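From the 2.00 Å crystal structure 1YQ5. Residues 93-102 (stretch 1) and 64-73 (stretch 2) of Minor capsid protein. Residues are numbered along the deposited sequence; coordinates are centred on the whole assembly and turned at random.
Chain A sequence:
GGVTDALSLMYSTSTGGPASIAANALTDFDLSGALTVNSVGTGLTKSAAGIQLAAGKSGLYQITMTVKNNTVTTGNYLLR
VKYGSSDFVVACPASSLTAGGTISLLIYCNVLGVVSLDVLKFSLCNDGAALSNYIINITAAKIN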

# COMPACT_ATOMS: atom_id res chain seq x y z
N PRO A 93 -4.35 -7.24 11.90
CA PRO A 93 -5.24 -7.65 12.99
C PRO A 93 -6.72 -7.57 12.59
O PRO A 93 -7.19 -6.54 12.11
CB PRO A 93 -4.88 -6.68 14.11
CG PRO A 93 -3.41 -6.44 13.87
CD PRO A 93 -3.37 -6.25 12.37
N ALA A 94 -7.43 -8.67 12.79
CA ALA A 94 -8.84 -8.72 12.45
C ALA A 94 -9.72 -8.16 13.55
O ALA A 94 -9.33 -8.10 14.72
CB ALA A 94 -9.25 -10.16 12.15
N SER A 95 -10.92 -7.73 13.17
CA SER A 95 -11.91 -7.20 14.09
C SER A 95 -13.20 -7.20 13.31
O SER A 95 -13.20 -7.45 12.10
CB SER A 95 -11.58 -5.76 14.53
OG SER A 95 -11.83 -4.84 13.48
N SER A 96 -14.31 -6.93 13.98
CA SER A 96 -15.59 -6.90 13.29
C SER A 96 -15.59 -5.76 12.27
O SER A 96 -16.14 -5.90 11.17
CB SER A 96 -16.72 -6.71 14.30
OG SER A 96 -17.97 -6.92 13.66
N LEU A 97 -14.94 -4.66 12.62
CA LEU A 97 -14.85 -3.49 11.74
C LEU A 97 -13.83 -3.69 10.62
O LEU A 97 -13.94 -3.07 9.56
CB LEU A 97 -14.48 -2.25 12.56
CG LEU A 97 -15.59 -1.75 13.48
CD1 LEU A 97 -15.06 -0.67 14.42
CD2 LEU A 97 -16.73 -1.21 12.63
N THR A 98 -12.84 -4.54 10.86
CA THR A 98 -11.82 -4.80 9.85
C THR A 98 -11.61 -6.31 9.74
O THR A 98 -10.56 -6.84 10.13
CB THR A 98 -10.47 -4.13 10.23
OG1 THR A 98 -9.99 -4.67 11.47
CG2 THR A 98 -10.66 -2.63 10.38
N ALA A 99 -12.61 -6.99 9.19
CA ALA A 99 -12.57 -8.44 9.02
C ALA A 99 -11.81 -8.82 7.75
O ALA A 99 -12.37 -9.43 6.83
CB ALA A 99 -13.99 -8.99 8.97
N GLY A 100 -10.53 -8.47 7.71
CA GLY A 100 -9.73 -8.79 6.55
C GLY A 100 -8.39 -8.09 6.59
O GLY A 100 -7.93 -7.68 7.66
N GLY A 101 -7.78 -7.92 5.43
CA GLY A 101 -6.49 -7.27 5.38
C GLY A 101 -6.18 -6.73 4.00
O GLY A 101 -6.94 -6.92 3.05
N THR A 102 -5.03 -6.07 3.90
CA THR A 102 -4.61 -5.46 2.65
C THR A 102 -3.09 -5.44 2.52
O THR A 102 -2.39 -5.22 3.50
CB THR A 102 -5.09 -3.99 2.57
OG1 THR A 102 -6.53 -3.95 2.57
CG2 THR A 102 -4.55 -3.31 1.32
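Stretch 2, residues 64-73: TMTVKNNTVT

Stretch 2 enters as an extended strand, Thr-64 to Lys-68, and runs antiparallel to Gly-100 to Thr-102 of stretch 1, their N-to-C directions 169° apart and their axes approaching to 4.8 Å. Gly-101 and Val-67 form the hydrogen-bonded pair of this ladder: Val-67 N donates to Gly-101 O at 3.1 Å, and Gly-101 N donates to Val-67 O, also at 3.1 Å. Two residues further along stretch 2, Asn-69 N donates to Ala-99 O at 3.0 Å in a nearly straight bond, so the pairing outlasts the strand of stretch 2 by one residue. The non-hydrogen-bonded pairs flank Gly-101 and Val-67. Thr-102 lies beside Thr-66, with Thr-102 OG1 3.6 Å from Thr-66 CG2, and its hydroxyl is satisfied elsewhere in the structure. Gly-100 lies beside Lys-68, and its CA comes to 3.1 Å from Val-67 O in a CA-H...O contact; a CB here would clash with that same carbonyl oxygen.

The Lys-68 side chain, m at all four chi angles, curls back so that its CE rests 3.3 Å from Ala-99 O. Its NZ donates to Asn-70 OD1 at 2.9 Å and to water 1 at 3.0 Å. That water also accepts from Ala-99 N at 2.8 Å and donates to Ser-96 O at 3.3 Å, tying the lysine to the loop of stretch 1.

Beyond Lys-68 the chain bends through a type I turn, Asn-69 to Val-72, closed by Val-72 N to Asn-69 O at 2.8 Å. Ala-99 CB points toward this turn and packs 3.6 Å from Asn-70 CA. Thr-73 then settles against the start of the loop, its CG2 3.6 Å from Ser-96 CA. Thr-73 O lies 3.4 Å from Ser-95 N, but the angle is too poor for a hydrogen bond; Ser-95 N instead donates to Thr-98 O at 3.2 Å.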

# COMPACT_ATOMS: atom_id res chain seq x y z
N THR A 64 -1.75 -5.04 -5.63
CA THR A 64 -2.61 -4.96 -4.46
C THR A 64 -3.43 -6.23 -4.31
O THR A 64 -3.96 -6.76 -5.29
CB THR A 64 -3.61 -3.78 -4.54
OG1 THR A 64 -2.91 -2.53 -4.44
CG2 THR A 64 -4.63 -3.86 -3.39
N MSE A 65 -3.50 -6.73 -3.09
CA MSE A 65 -4.31 -7.90 -2.80
C MSE A 65 -5.05 -7.58 -1.52
O MSE A 65 -4.44 -7.21 -0.52
CB MSE A 65 -3.47 -9.16 -2.61
CG MSE A 65 -4.34 -10.32 -2.12
SE MSE A 65 -3.47 -12.04 -2.10
CE MSE A 65 -1.98 -11.56 -0.92
N THR A 66 -6.37 -7.71 -1.57
CA THR A 66 -7.21 -7.44 -0.42
C THR A 66 -8.12 -8.62 -0.12
O THR A 66 -8.40 -9.44 -1.00
CB THR A 66 -8.10 -6.21 -0.66
OG1 THR A 66 -8.87 -6.41 -1.84
CG2 THR A 66 -7.25 -4.96 -0.81
N VAL A 67 -8.59 -8.69 1.11
CA VAL A 67 -9.50 -9.75 1.50
C VAL A 67 -10.48 -9.29 2.57
O VAL A 67 -10.14 -8.50 3.45
CB VAL A 67 -8.76 -10.99 2.07
CG1 VAL A 67 -7.96 -10.61 3.30
CG2 VAL A 67 -9.76 -12.08 2.42
N LYS A 68 -11.71 -9.78 2.44
CA LYS A 68 -12.77 -9.53 3.40
C LYS A 68 -13.39 -10.92 3.61
O LYS A 68 -13.68 -11.62 2.64
CB LYS A 68 -13.85 -8.59 2.85
CG LYS A 68 -13.49 -7.11 2.79
CD LYS A 68 -12.96 -6.58 4.12
CE LYS A 68 -13.88 -6.89 5.31
NZ LYS A 68 -15.23 -6.26 5.23
N ASN A 69 -13.53 -11.31 4.87
CA ASN A 69 -14.14 -12.58 5.24
C ASN A 69 -14.79 -12.21 6.57
O ASN A 69 -14.30 -12.57 7.65
CB ASN A 69 -13.09 -13.67 5.42
CG ASN A 69 -13.71 -15.04 5.60
OD1 ASN A 69 -14.35 -15.32 6.61
ND2 ASN A 69 -13.53 -15.91 4.60
N ASN A 70 -15.88 -11.46 6.45
CA ASN A 70 -16.63 -10.93 7.57
C ASN A 70 -16.99 -11.86 8.71
O ASN A 70 -17.24 -11.39 9.82
CB ASN A 70 -17.89 -10.23 7.04
CG ASN A 70 -17.55 -9.06 6.13
OD1 ASN A 70 -16.39 -8.86 5.79
ND2 ASN A 70 -18.57 -8.29 5.75
N THR A 71 -17.01 -13.16 8.46
CA THR A 71 -17.33 -14.12 9.50
C THR A 71 -16.13 -14.56 10.33
O THR A 71 -16.25 -15.39 11.24
CB THR A 71 -18.02 -15.36 8.91
OG1 THR A 71 -17.30 -15.81 7.76
CG2 THR A 71 -19.46 -15.02 8.52
N VAL A 72 -14.95 -14.02 10.01
CA VAL A 72 -13.74 -14.32 10.77
C VAL A 72 -13.19 -12.97 11.21
O VAL A 72 -12.58 -12.24 10.43
CB VAL A 72 -12.70 -15.09 9.92
CG1 VAL A 72 -11.38 -15.21 10.68
CG2 VAL A 72 -13.23 -16.48 9.59
N THR A 73 -13.44 -12.64 12.47
CA THR A 73 -13.04 -11.36 13.04
C THR A 73 -12.00 -11.46 14.14
O THR A 73 -11.82 -10.51 14.90
CB THR A 73 -14.27 -10.65 13.63
OG1 THR A 73 -14.83 -11.48 14.65
CG2 THR A 73 -15.33 -10.42 12.55
O HOH W 1 -14.88 -5.66 8.17